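Local coordinates for protein crustacyanin-C1 subunit (PDB 1I4U) that binds the carotenoid astaxanthin, which gives the lobster carapace its blue colour, and is one of the lipocalin subunits that assemble into crustacyanin, at residues Asp5-Gly10 with Tyr128-Ser133; Pro44-Glu49 with Leu77-Lys82. All blocks are in the same frame, centred on the assembly; numbering follows the deposited sequence.

From the N terminus, the chain first runs through D5-G10, whose short strand 7-9 is later met by strand 128-137; interaction 1 closes this long loop, with 117 residues between its segments. Nested inside it, interaction 2 joins P44-E49, which follows strand 33-41, to L77-K82 on strand 76-85, spanning 27 residues that include strands 52-58 and 63-68. Interaction 1 fixes the N-terminal arm to strand 128-137 of the antiparallel lipocalin barrel, while interaction 2 bridges a loop and a strand of the same barrel. The two centres lie about 21 Å apart, yet they touch: P44 packs against F6 and F132, and F132 also reaches Y45.

Interaction 1: Asp5-Gly10 with Tyr128-Ser133; sequences DFVVPG and YHSDFS
H129 and V8 lie side by side on one face of the sheet, where the N-terminal arm of this lipocalin adds a short antiparallel strand to the barrel strand 128-137. V8 lies over one face of the imidazole, with V8 CB 3.9 Å from the ring centroid in a CH-pi contact. The backbones are joined at this hydrogen-bonded pair by V8 N to H129 O, at 2.8 Å and 168°, and by the reciprocal H129 N to V8 O. A chi1 of 62° sets H129 CG between the backbone N and the carbonyl carbon. H129 ND1 donates to G10 O at 2.7 Å; that oxygen lies in the ring plane, whereas the nitrogen stands well above the carbonyl plane of G10. An alanine in place of H129 would probably leave G10 O without its imidazole donor and V8 without the ring it packs on. At the neighbouring pair, P9 CA sits over one face of the Y128 ring, 4.0 Å from its centroid, while V7 and Y128 cross at about a right angle, with V7 CG1 3.7 Å from Y128 CD2. Farther along, the F6 and F132 rings meet obliquely, their planes 45° apart. S130 OG, also bonded to Y124 OH, lies at the edge of the F6 ring and donates to F6 O at 2.7 Å from above the carbonyl plane.

Interaction 2: Pro44-Glu49 with Leu77-Lys82; sequences PYQLIE and LKRNGK
In this lipocalin barrel, the loop that leaves strand 33-41 and leads into the short, weakly bonded strand at 48-49 packs against strand 76-85 through L47, I48, L77 and R79. The contact lies at the surface of the molecule and rests on side-chain packing. At its centre L47 meets the flat end of R79: the L47 CD1 methyl stands over the middle of one guanidinium face, 3.9 Å above its plane, and the two side chains cross at about a right angle. R79 gets there by a bend at chi3 (76°), which turns NE out of line with the chain before it. The apolar methyl thus covers the face of a group that is probably charged, while R79 NH1 passes the loop backbone at 3.7 Å from L47 N. Beside it, I48 and the aliphatic part of R79 run alongside in opposite senses, bringing I48 CG1 to 4.0 Å from R79 CD.

I48 also rests on S67 of strand 63-68, and R79 on S100. Across the dimer interface L47 packs on N125 of the second subunit, and Q46 O accepts a hydrogen bond from ND2 of that same N125, so the loop touches both its own barrel strand 76-85 and N125 of the second subunit. L77 completes the apolar patch with a single methyl: L77 CD2 lies 3.9 Å from L47 CB and 4.0 Å from I48 CG1.

Interaction 1: Asp5-Gly10 with Tyr128-Ser133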
ATOM      1  N   ASP A   5     -11.324   9.718  11.206  1.00 20.24           N
ATOM      2  CA  ASP A   5     -12.458   9.972  10.296  1.00 20.06           C
ATOM      3  C   ASP A   5     -12.235   9.415   8.906  1.00 17.27           C
ATOM      4  O   ASP A   5     -13.138   9.467   8.053  1.00 19.79           O
ATOM      5  CB  ASP A   5     -12.715  11.489  10.265  1.00 26.45           C
ATOM      6  CG  ASP A   5     -11.558  12.341   9.841  1.00 25.59           C
ATOM      7  OD1 ASP A   5     -10.594  11.922   9.181  1.00 21.29           O
ATOM      8  OD2 ASP A   5     -11.566  13.528  10.200  1.00 38.24           O
ATOM      9  N   PHE A   6     -11.086   8.847   8.610  1.00 14.23           N
ATOM     10  CA  PHE A   6     -10.857   8.153   7.337  1.00 13.48           C
ATOM     11  C   PHE A   6     -10.973   6.636   7.500  1.00 12.95           C
ATOM     12  O   PHE A   6     -10.673   5.915   6.516  1.00 14.00           O
ATOM     13  CB  PHE A   6      -9.558   8.600   6.684  1.00 14.48           C
ATOM     14  CG  PHE A   6      -8.330   8.399   7.559  1.00 13.37           C
ATOM     15  CD1 PHE A   6      -7.706   7.169   7.660  1.00 16.04           C
ATOM     16  CD2 PHE A   6      -7.835   9.455   8.301  1.00 16.27           C
ATOM     17  CE1 PHE A   6      -6.618   6.945   8.472  1.00 16.93           C
ATOM     18  CE2 PHE A   6      -6.727   9.250   9.129  1.00 17.39           C
ATOM     19  CZ  PHE A   6      -6.132   8.004   9.218  1.00 16.89           C
ATOM     20  N   VAL A   7     -11.379   6.157   8.658  1.00 12.09           N
ATOM     21  CA  VAL A   7     -11.695   4.748   8.835  1.00 11.91           C
ATOM     22  C   VAL A   7     -13.215   4.647   8.977  1.00 12.67           C
ATOM     23  O   VAL A   7     -13.792   5.081   9.958  1.00 16.82           O
ATOM     24  CB  VAL A   7     -10.968   4.154  10.048  1.00 13.57           C
ATOM     25  CG1 VAL A   7     -11.313   2.689  10.220  1.00 16.06           C
ATOM     26  CG2 VAL A   7      -9.455   4.330   9.899  1.00 14.53           C
ATOM     27  N   VAL A   8     -13.895   4.079   7.988  1.00 12.68           N
ATOM     28  CA  VAL A   8     -15.321   4.237   7.798  1.00 13.86           C
ATOM     29  C   VAL A   8     -16.004   2.893   7.812  1.00 14.57           C
ATOM     30  O   VAL A   8     -15.523   1.968   7.120  1.00 13.28           O
ATOM     31  CB  VAL A   8     -15.606   4.960   6.446  1.00 17.66           C
ATOM     32  CG1 VAL A   8     -17.104   5.130   6.186  1.00 21.73           C
ATOM     33  CG2 VAL A   8     -14.874   6.289   6.388  1.00 18.58           C
ATOM     34  N   PRO A   9     -17.107   2.688   8.516  1.00 13.58           N
ATOM     35  CA  PRO A   9     -17.798   1.390   8.414  1.00 14.39           C
ATOM     36  C   PRO A   9     -18.174   1.040   6.982  1.00 15.58           C
ATOM     37  O   PRO A   9     -18.461   1.914   6.170  1.00 18.02           O
ATOM     38  CB  PRO A   9     -19.076   1.600   9.219  1.00 16.75           C
ATOM     39  CG  PRO A   9     -18.649   2.646  10.216  1.00 16.57           C
ATOM     40  CD  PRO A   9     -17.777   3.613   9.455  1.00 15.77           C
ATOM     41  N   GLY A  10     -18.196  -0.293   6.781  1.00 15.77           N
ATOM     42  CA  GLY A  10     -18.626  -0.932   5.573  1.00 18.51           C
ATOM     43  C   GLY A  10     -17.480  -1.107   4.588  1.00 16.17           C
ATOM     44  O   GLY A  10     -16.334  -0.842   4.894  1.00 17.54           O
ATOM     45  N   TYR A 128     -14.592  -2.389   7.951  1.00 12.85           N
ATOM     46  CA  TYR A 128     -14.383  -0.993   7.660  1.00 11.86           C
ATOM     47  C   TYR A 128     -13.524  -0.865   6.426  1.00 11.58           C
ATOM     48  O   TYR A 128     -12.921  -1.843   5.989  1.00 12.15           O
ATOM     49  CB  TYR A 128     -13.642  -0.282   8.782  1.00 11.57           C
ATOM     50  CG  TYR A 128     -14.430  -0.010  10.048  1.00 11.67           C
ATOM     51  CD1 TYR A 128     -14.843  -1.035  10.880  1.00 14.36           C
ATOM     52  CD2 TYR A 128     -14.762   1.289  10.419  1.00 12.17           C
ATOM     53  CE1 TYR A 128     -15.567  -0.796  12.034  1.00 15.64           C
ATOM     54  CE2 TYR A 128     -15.477   1.524  11.572  1.00 12.31           C
ATOM     55  CZ  TYR A 128     -15.875   0.502  12.379  1.00 14.08           C
ATOM     56  OH  TYR A 128     -16.605   0.710  13.556  1.00 17.10           O
ATOM     57  N   HIS A 129     -13.472   0.361   5.890  1.00 11.76           N
ATOM     58  CA  HIS A 129     -12.547   0.713   4.816  1.00 13.01           C
ATOM     59  C   HIS A 129     -11.935   2.061   5.113  1.00 11.67           C
ATOM     60  O   HIS A 129     -12.445   2.785   5.960  1.00 12.81           O
ATOM     61  CB  HIS A 129     -13.278   0.777   3.475  1.00 14.57           C
ATOM     62  CG  HIS A 129     -14.358   1.806   3.373  1.00 14.81           C
ATOM     63  ND1 HIS A 129     -15.601   1.584   3.971  1.00 15.54           N
ATOM     64  CD2 HIS A 129     -14.472   3.024   2.772  1.00 15.95           C
ATOM     65  CE1 HIS A 129     -16.370   2.637   3.723  1.00 18.02           C
ATOM     66  NE2 HIS A 129     -15.713   3.547   2.987  1.00 18.97           N
ATOM     67  N   SER A 130     -10.876   2.368   4.419  1.00 11.60           N
ATOM     68  CA  SER A 130     -10.331   3.691   4.438  1.00 11.58           C
ATOM     69  C   SER A 130     -10.295   4.181   3.000  1.00 11.74           C
ATOM     70  O   SER A 130      -9.863   3.499   2.099  1.00 14.64           O
ATOM     71  CB  SER A 130      -8.931   3.806   5.006  1.00 13.25           C
ATOM     72  OG  SER A 130      -8.940   3.845   6.442  1.00 14.27           O
ATOM     73  N   ASP A 131     -10.754   5.404   2.828  1.00 15.30           N
ATOM     74  CA  ASP A 131     -10.588   6.010   1.501  1.00 13.61           C
ATOM     75  C   ASP A 131      -9.983   7.403   1.625  1.00 12.72           C
ATOM     76  O   ASP A 131      -9.919   8.038   2.661  1.00 14.01           O
ATOM     77  CB  ASP A 131     -11.872   6.018   0.737  1.00 15.61           C
ATOM     78  CG  ASP A 131     -13.043   6.726   1.363  1.00 15.23           C
ATOM     79  OD1 ASP A 131     -12.797   7.578   2.220  1.00 16.89           O
ATOM     80  OD2 ASP A 131     -14.149   6.340   0.969  1.00 18.78           O
ATOM     81  N   PHE A 132      -9.427   7.763   0.484  1.00 12.79           N
ATOM     82  CA  PHE A 132      -8.543   8.907   0.331  1.00 12.01           C
ATOM     83  C   PHE A 132      -8.927   9.565  -1.000  1.00 11.59           C
ATOM     84  O   PHE A 132      -8.833   8.920  -2.035  1.00 13.18           O
ATOM     85  CB  PHE A 132      -7.041   8.521   0.360  1.00 13.05           C
ATOM     86  CG  PHE A 132      -6.738   7.793   1.668  1.00 11.75           C
ATOM     87  CD1 PHE A 132      -6.633   8.490   2.845  1.00 12.72           C
ATOM     88  CD2 PHE A 132      -6.645   6.432   1.716  1.00 12.95           C
ATOM     89  CE1 PHE A 132      -6.453   7.807   4.051  1.00 12.91           C
ATOM     90  CE2 PHE A 132      -6.445   5.715   2.892  1.00 13.45           C
ATOM     91  CZ  PHE A 132      -6.384   6.435   4.073  1.00 13.94           C
ATOM     92  N   SER A 133      -9.367  10.813  -0.940  1.00 11.11           N
ATOM     93  CA  SER A 133      -9.861  11.528  -2.079  1.00 11.56           C
ATOM     94  C   SER A 133      -9.051  12.824  -2.244  1.00 10.48           C
ATOM     95  O   SER A 133      -8.537  13.396  -1.289  1.00 11.62           O
ATOM     96  CB  SER A 133     -11.344  11.832  -1.949  1.00 13.96           C
ATOM     97  OG  SER A 133     -12.110  10.655  -1.819  1.00 15.34           O
TER

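Interaction 2: Pro44-Glu49 with Leu77-Lys82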
ATOM      1  N   PRO A  44      -2.947  10.254   6.158  1.00 11.96           N
ATOM      2  CA  PRO A  44      -1.771  10.160   7.054  1.00 12.49           C
ATOM      3  C   PRO A  44      -0.507   9.753   6.317  1.00 11.53           C
ATOM      4  O   PRO A  44       0.541   9.648   6.924  1.00 14.24           O
ATOM      5  CB  PRO A  44      -2.237   9.040   8.002  1.00 13.82           C
ATOM      6  CG  PRO A  44      -2.994   8.124   7.089  1.00 14.01           C
ATOM      7  CD  PRO A  44      -3.797   9.061   6.241  1.00 11.70           C
ATOM      8  N   TYR A  45      -0.597   9.541   5.004  1.00 12.23           N
ATOM      9  CA  TYR A  45       0.544   9.080   4.203  1.00 12.68           C
ATOM     10  C   TYR A  45       1.177  10.215   3.423  1.00 13.53           C
ATOM     11  O   TYR A  45       2.328  10.110   3.035  1.00 23.18           O
ATOM     12  CB  TYR A  45       0.088   8.006   3.222  1.00 13.26           C
ATOM     13  CG  TYR A  45      -0.631   6.862   3.869  1.00 12.22           C
ATOM     14  CD1 TYR A  45       0.041   5.962   4.694  1.00 16.07           C
ATOM     15  CD2 TYR A  45      -1.981   6.644   3.676  1.00 12.75           C
ATOM     16  CE1 TYR A  45      -0.637   4.907   5.277  1.00 17.06           C
ATOM     17  CE2 TYR A  45      -2.657   5.599   4.246  1.00 15.16           C
ATOM     18  CZ  TYR A  45      -1.979   4.720   5.055  1.00 16.46           C
ATOM     19  OH  TYR A  45      -2.677   3.685   5.629  1.00 19.73           O
ATOM     20  N   GLN A  46       0.496  11.267   3.109  1.00 10.83           N
ATOM     21  CA  GLN A  46       0.991  12.383   2.288  1.00 11.17           C
ATOM     22  C   GLN A  46       1.975  13.161   3.115  1.00 10.83           C
ATOM     23  O   GLN A  46       1.631  13.824   4.090  1.00 12.59           O
ATOM     24  CB  GLN A  46      -0.203  13.212   1.858  1.00 13.87           C
ATOM     25  CG  GLN A  46       0.028  14.569   1.288  1.00 14.49           C
ATOM     26  CD  GLN A  46       0.751  14.579  -0.023  1.00 15.67           C
ATOM     27  OE1 GLN A  46       0.264  14.966  -1.090  1.00 16.91           O
ATOM     28  NE2 GLN A  46       1.973  14.116   0.022  1.00 13.76           N
ATOM     29  N   LEU A  47       3.232  13.097   2.723  1.00 11.63           N
ATOM     30  CA  LEU A  47       4.304  13.795   3.431  1.00 11.09           C
ATOM     31  C   LEU A  47       4.493  15.247   3.060  1.00 11.00           C
ATOM     32  O   LEU A  47       5.164  15.988   3.734  1.00 13.05           O
ATOM     33  CB  LEU A  47       5.652  13.057   3.212  1.00 14.41           C
ATOM     34  CG  LEU A  47       5.696  11.586   3.621  1.00 18.26           C
ATOM     35  CD1 LEU A  47       7.084  11.013   3.337  1.00 20.60           C
ATOM     36  CD2 LEU A  47       5.250  11.448   5.073  1.00 26.15           C
ATOM     37  N   ILE A  48       3.878  15.732   1.996  1.00 11.57           N
ATOM     38  CA  ILE A  48       3.915  17.068   1.540  1.00 10.27           C
ATOM     39  C   ILE A  48       2.658  17.800   1.982  1.00 10.53           C
ATOM     40  O   ILE A  48       1.555  17.482   1.589  1.00 11.24           O
ATOM     41  CB  ILE A  48       4.094  17.167   0.001  1.00 10.27           C
ATOM     42  CG1 ILE A  48       5.173  16.213  -0.523  1.00 12.03           C
ATOM     43  CG2 ILE A  48       4.381  18.592  -0.422  1.00 12.17           C
ATOM     44  CD1 ILE A  48       5.276  16.173  -2.030  1.00 14.21           C
ATOM     45  N   GLU A  49       2.845  18.798   2.828  1.00 11.29           N
ATOM     46  CA  GLU A  49       1.722  19.508   3.428  1.00 11.59           C
ATOM     47  C   GLU A  49       1.187  20.640   2.553  1.00 11.31           C
ATOM     48  O   GLU A  49      -0.034  20.806   2.404  1.00 12.57           O
ATOM     49  CB  GLU A  49       2.134  20.094   4.776  1.00 12.94           C
ATOM     50  CG  GLU A  49       0.975  20.781   5.469  1.00 14.13           C
ATOM     51  CD  GLU A  49       1.266  21.390   6.825  1.00 17.23           C
ATOM     52  OE1 GLU A  49       2.468  21.660   7.124  1.00 17.58           O
ATOM     53  OE2 GLU A  49       0.323  21.688   7.599  1.00 20.42           O
ATOM     54  N   LEU A  77      10.548  19.528  -0.086  1.00 12.24           N
ATOM     55  CA  LEU A  77      10.571  18.100  -0.239  1.00 11.69           C
ATOM     56  C   LEU A  77      10.177  17.708  -1.645  1.00 11.50           C
ATOM     57  O   LEU A  77       9.248  18.266  -2.208  1.00 11.79           O
ATOM     58  CB  LEU A  77       9.609  17.423   0.776  1.00 14.07           C
ATOM     59  CG  LEU A  77       9.515  15.903   0.705  1.00 15.04           C
ATOM     60  CD1 LEU A  77      10.843  15.221   1.039  1.00 19.41           C
ATOM     61  CD2 LEU A  77       8.449  15.374   1.675  1.00 16.96           C
ATOM     62  N   LYS A  78      10.933  16.771  -2.191  1.00 12.51           N
ATOM     63  CA  LYS A  78      10.623  16.117  -3.444  1.00 12.11           C
ATOM     64  C   LYS A  78      10.451  14.624  -3.187  1.00 12.81           C
ATOM     65  O   LYS A  78      11.322  14.055  -2.514  1.00 15.08           O
ATOM     66  CB  LYS A  78      11.688  16.290  -4.522  1.00 15.13           C
ATOM     67  CG  LYS A  78      11.476  15.583  -5.849  1.00 17.73           C
ATOM     68  CD  LYS A  78      12.541  15.931  -6.860  1.00 27.89           C
ATOM     69  CE  LYS A  78      13.468  14.763  -7.029  1.00 37.25           C
ATOM     70  NZ  LYS A  78      14.642  15.108  -7.890  1.00 47.32           N
ATOM     71  N   ARG A  79       9.384  14.088  -3.738  1.00 12.10           N
ATOM     72  CA  ARG A  79       9.101  12.673  -3.697  1.00 13.73           C
ATOM     73  C   ARG A  79       8.986  12.140  -5.107  1.00 13.30           C
ATOM     74  O   ARG A  79       8.297  12.702  -5.920  1.00 15.80           O
ATOM     75  CB  ARG A  79       7.787  12.402  -2.981  1.00 14.84           C
ATOM     76  CG  ARG A  79       7.886  12.881  -1.551  1.00 16.47           C
ATOM     77  CD  ARG A  79       6.613  12.520  -0.843  1.00 20.83           C
ATOM     78  NE  ARG A  79       6.695  11.049  -0.582  1.00 20.78           N
ATOM     79  CZ  ARG A  79       5.541  10.427  -0.244  1.00 23.19           C
ATOM     80  NH1 ARG A  79       4.362  11.052  -0.126  1.00 23.64           N
ATOM     81  NH2 ARG A  79       5.573   9.134  -0.007  1.00 27.38           N
ATOM     82  N   ASN A  80       9.671  11.021  -5.381  1.00 14.37           N
ATOM     83  CA  ASN A  80       9.601  10.310  -6.666  1.00 12.17           C
ATOM     84  C   ASN A  80       8.508   9.245  -6.644  1.00 12.33           C
ATOM     85  O   ASN A  80       8.486   8.421  -5.726  1.00 13.89           O
ATOM     86  CB  ASN A  80      10.924   9.637  -6.979  1.00 14.61           C
ATOM     87  CG  ASN A  80      12.058  10.630  -7.161  1.00 15.98           C
ATOM     88  OD1 ASN A  80      11.953  11.516  -8.008  1.00 17.51           O
ATOM     89  ND2 ASN A  80      13.125  10.508  -6.400  1.00 20.72           N
ATOM     90  N   GLY A  81       7.626   9.349  -7.621  1.00 12.08           N
ATOM     91  CA  GLY A  81       6.500   8.449  -7.729  1.00 11.40           C
ATOM     92  C   GLY A  81       6.371   7.868  -9.100  1.00 11.15           C
ATOM     93  O   GLY A  81       7.049   8.260 -10.065  1.00 11.89           O
ATOM     94  N   LYS A  82       5.484   6.866  -9.222  1.00 11.71           N
ATOM     95  CA  LYS A  82       5.098   6.257 -10.476  1.00 11.75           C
ATOM     96  C   LYS A  82       3.607   5.972 -10.464  1.00 11.35           C
ATOM     97  O   LYS A  82       3.046   5.712  -9.405  1.00 12.59           O
ATOM     98  CB  LYS A  82       5.807   4.917 -10.723  1.00 13.30           C
ATOM     99  CG  LYS A  82       7.289   5.000 -10.953  1.00 15.62           C
ATOM    100  CD  LYS A  82       7.892   3.605 -10.984  1.00 19.47           C
ATOM    101  CE  LYS A  82       9.365   3.708 -11.277  1.00 24.94           C
ATOM    102  NZ  LYS A  82       9.601   3.618 -12.721  1.00 42.01           N
TER